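Local coordinates for sensor protein CzcS (PDB 5GPO) that probably acts as the zinc-responsive sensor histidine kinase of a two-component system for metal detoxification, here represented by its zinc-binding sensor domain, at residues Arg84-Ala89 / Pro119-Leu124. Sequence-based numbering, arbitrary orientation.
Sequences RLQADA and PVQVLL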
loop_
_atom_site.group_PDB
_atom_site.type_symbol
_atom_site.label_atom_id
_atom_site.label_comp_id
_atom_site.label_asym_id
_atom_site.label_seq_id
_atom_site.Cartn_x
_atom_site.Cartn_y
_atom_site.Cartn_z
ATOM N N ARG B 84 12.471 -22.271 -5.376
ATOM C CA ARG B 84 13.875 -21.899 -5.517
ATOM C C ARG B 84 14.510 -21.625 -4.160
ATOM O O ARG B 84 15.672 -21.981 -3.935
ATOM C CB ARG B 84 14.009 -20.703 -6.454
ATOM C CG ARG B 84 13.763 -21.096 -7.895
ATOM C CD ARG B 84 13.692 -19.892 -8.808
ATOM N NE ARG B 84 14.968 -19.192 -8.907
ATOM C CZ ARG B 84 15.122 -18.029 -9.535
ATOM N NH1 ARG B 84 14.073 -17.446 -10.099
ATOM N NH2 ARG B 84 16.313 -17.443 -9.584
ATOM N N LEU B 85 13.758 -21.024 -3.232
ATOM C CA LEU B 85 14.278 -20.782 -1.886
ATOM C C LEU B 85 14.569 -22.099 -1.172
ATOM O O LEU B 85 15.623 -22.268 -0.547
ATOM C CB LEU B 85 13.278 -19.953 -1.079
ATOM C CG LEU B 85 13.085 -18.481 -1.437
ATOM C CD1 LEU B 85 11.947 -17.883 -0.609
ATOM C CD2 LEU B 85 14.369 -17.695 -1.218
ATOM N N GLN B 86 13.639 -23.050 -1.263
ATOM C CA GLN B 86 13.794 -24.322 -0.570
ATOM C C GLN B 86 14.856 -25.212 -1.208
ATOM O O GLN B 86 15.317 -26.160 -0.560
ATOM C CB GLN B 86 12.437 -25.025 -0.507
ATOM C CG GLN B 86 11.431 -24.234 0.333
ATOM C CD GLN B 86 10.075 -24.910 0.468
ATOM O OE1 GLN B 86 9.625 -25.622 -0.431
ATOM N NE2 GLN B 86 9.420 -24.691 1.603
ATOM N N ALA B 87 15.264 -24.928 -2.449
ATOM C CA ALA B 87 16.408 -25.591 -3.064
ATOM C C ALA B 87 17.718 -24.821 -2.857
ATOM O O ALA B 87 18.658 -24.978 -3.652
ATOM C CB ALA B 87 16.151 -25.815 -4.556
ATOM N N ASP B 88 17.788 -23.992 -1.812
ATOM C CA ASP B 88 19.005 -23.269 -1.428
ATOM C C ASP B 88 19.615 -22.464 -2.578
ATOM O O ASP B 88 20.837 -22.324 -2.667
ATOM C CB ASP B 88 20.046 -24.225 -0.839
ATOM C CG ASP B 88 19.629 -24.776 0.509
ATOM O OD1 ASP B 88 19.038 -24.015 1.306
ATOM O OD2 ASP B 88 19.889 -25.973 0.771
ATOM N N ALA B 89 18.782 -21.914 -3.462
ATOM C CA ALA B 89 19.285 -20.921 -4.403
ATOM C C ALA B 89 19.881 -19.738 -3.643
ATOM O O ALA B 89 19.502 -19.446 -2.503
ATOM C CB ALA B 89 18.171 -20.436 -5.338
ATOM N N PRO B 119 11.403 -19.083 11.984
ATOM C CA PRO B 119 12.042 -18.981 10.668
ATOM C C PRO B 119 10.969 -18.857 9.595
ATOM O O PRO B 119 10.007 -19.633 9.569
ATOM C CB PRO B 119 12.826 -20.295 10.545
ATOM C CG PRO B 119 12.052 -21.249 11.374
ATOM C CD PRO B 119 11.432 -20.464 12.501
ATOM N N VAL B 120 11.116 -17.852 8.730
ATOM C CA VAL B 120 10.091 -17.537 7.745
ATOM C C VAL B 120 10.712 -17.390 6.365
ATOM O O VAL B 120 11.898 -17.065 6.213
ATOM C CB VAL B 120 9.276 -16.263 8.104
ATOM C CG1 VAL B 120 8.463 -16.471 9.396
ATOM C CG2 VAL B 120 10.170 -14.988 8.163
ATOM N N GLN B 121 9.896 -17.650 5.349
ATOM C CA GLN B 121 10.218 -17.339 3.965
ATOM C C GLN B 121 9.340 -16.171 3.541
ATOM O O GLN B 121 8.127 -16.191 3.777
ATOM C CB GLN B 121 9.979 -18.530 3.033
ATOM C CG GLN B 121 10.648 -19.844 3.447
ATOM C CD GLN B 121 12.114 -19.917 3.061
ATOM O OE1 GLN B 121 12.762 -18.900 2.834
ATOM N NE2 GLN B 121 12.643 -21.136 2.977
ATOM N N VAL B 122 9.952 -15.164 2.922
ATOM C CA VAL B 122 9.303 -13.889 2.627
ATOM C C VAL B 122 9.234 -13.751 1.119
ATOM O O VAL B 122 10.268 -13.785 0.441
ATOM C CB VAL B 122 10.060 -12.702 3.243
ATOM C CG1 VAL B 122 9.396 -11.361 2.815
ATOM C CG2 VAL B 122 10.108 -12.831 4.773
ATOM N N LEU B 123 8.027 -13.586 0.597
ATOM C CA LEU B 123 7.784 -13.489 -0.838
ATOM C C LEU B 123 7.172 -12.122 -1.120
ATOM O O LEU B 123 6.002 -11.884 -0.799
ATOM C CB LEU B 123 6.865 -14.616 -1.310
ATOM C CG LEU B 123 7.310 -16.040 -0.982
ATOM C CD1 LEU B 123 6.280 -17.086 -1.449
ATOM C CD2 LEU B 123 8.649 -16.353 -1.608
ATOM N N LEU B 124 7.951 -11.226 -1.721
ATOM C CA LEU B 124 7.502 -9.874 -2.022
ATOM C C LEU B 124 7.339 -9.707 -3.528
ATOM O O LEU B 124 8.286 -9.927 -4.298
ATOM C CB LEU B 124 8.485 -8.844 -1.458
ATOM C CG LEU B 124 8.239 -7.357 -1.724
ATOM C CD1 LEU B 124 6.937 -6.862 -1.095
ATOM C CD2 LEU B 124 9.437 -6.571 -1.163
#
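The last turn of helix 75-86 packs on the sheet face at residues 119-124 of strand 119-127, with Leu85 and Gln121 facing each other, their CA atoms 7.9 Å apart. The strand is the central one of the antiparallel five-stranded sheet in this sensor domain, backbone hydrogen-bonded on its two edges to strands 51-57 and 104-113. A Schellman motif ends the helix: Ala89 N bonds to Arg84 O and Asp88 N to Leu85 O (3.0 Å), with Asp88 at positive phi (53°) turning the chain toward strand 93-98.

Packing alone joins the two segments. With CG anti to the carbonyl carbon (chi1 -71°) and the chain extended beyond, Leu85 passes alongside Gln121 in the opposite direction and sets CD1 between Gln121 and Leu123, whose CD2 touches Leu85 CD1 at 3.8 Å. Gln121 bends at chi2 (-81°), which turns its amide toward Leu85. Its OE1 accepts a hydrogen bond from Ser111 OG on strand 104-113, which satisfies this buried oxygen. The outer flank is looser, Gln86 CG standing 4.2 Å from Gln121 NE2. Val122 and Leu124 point to the other face, against Leu17 and Lys16 of the second subunit. Against the helix, Gln121 OE1 rests 3.7 Å from Leu85 CD1.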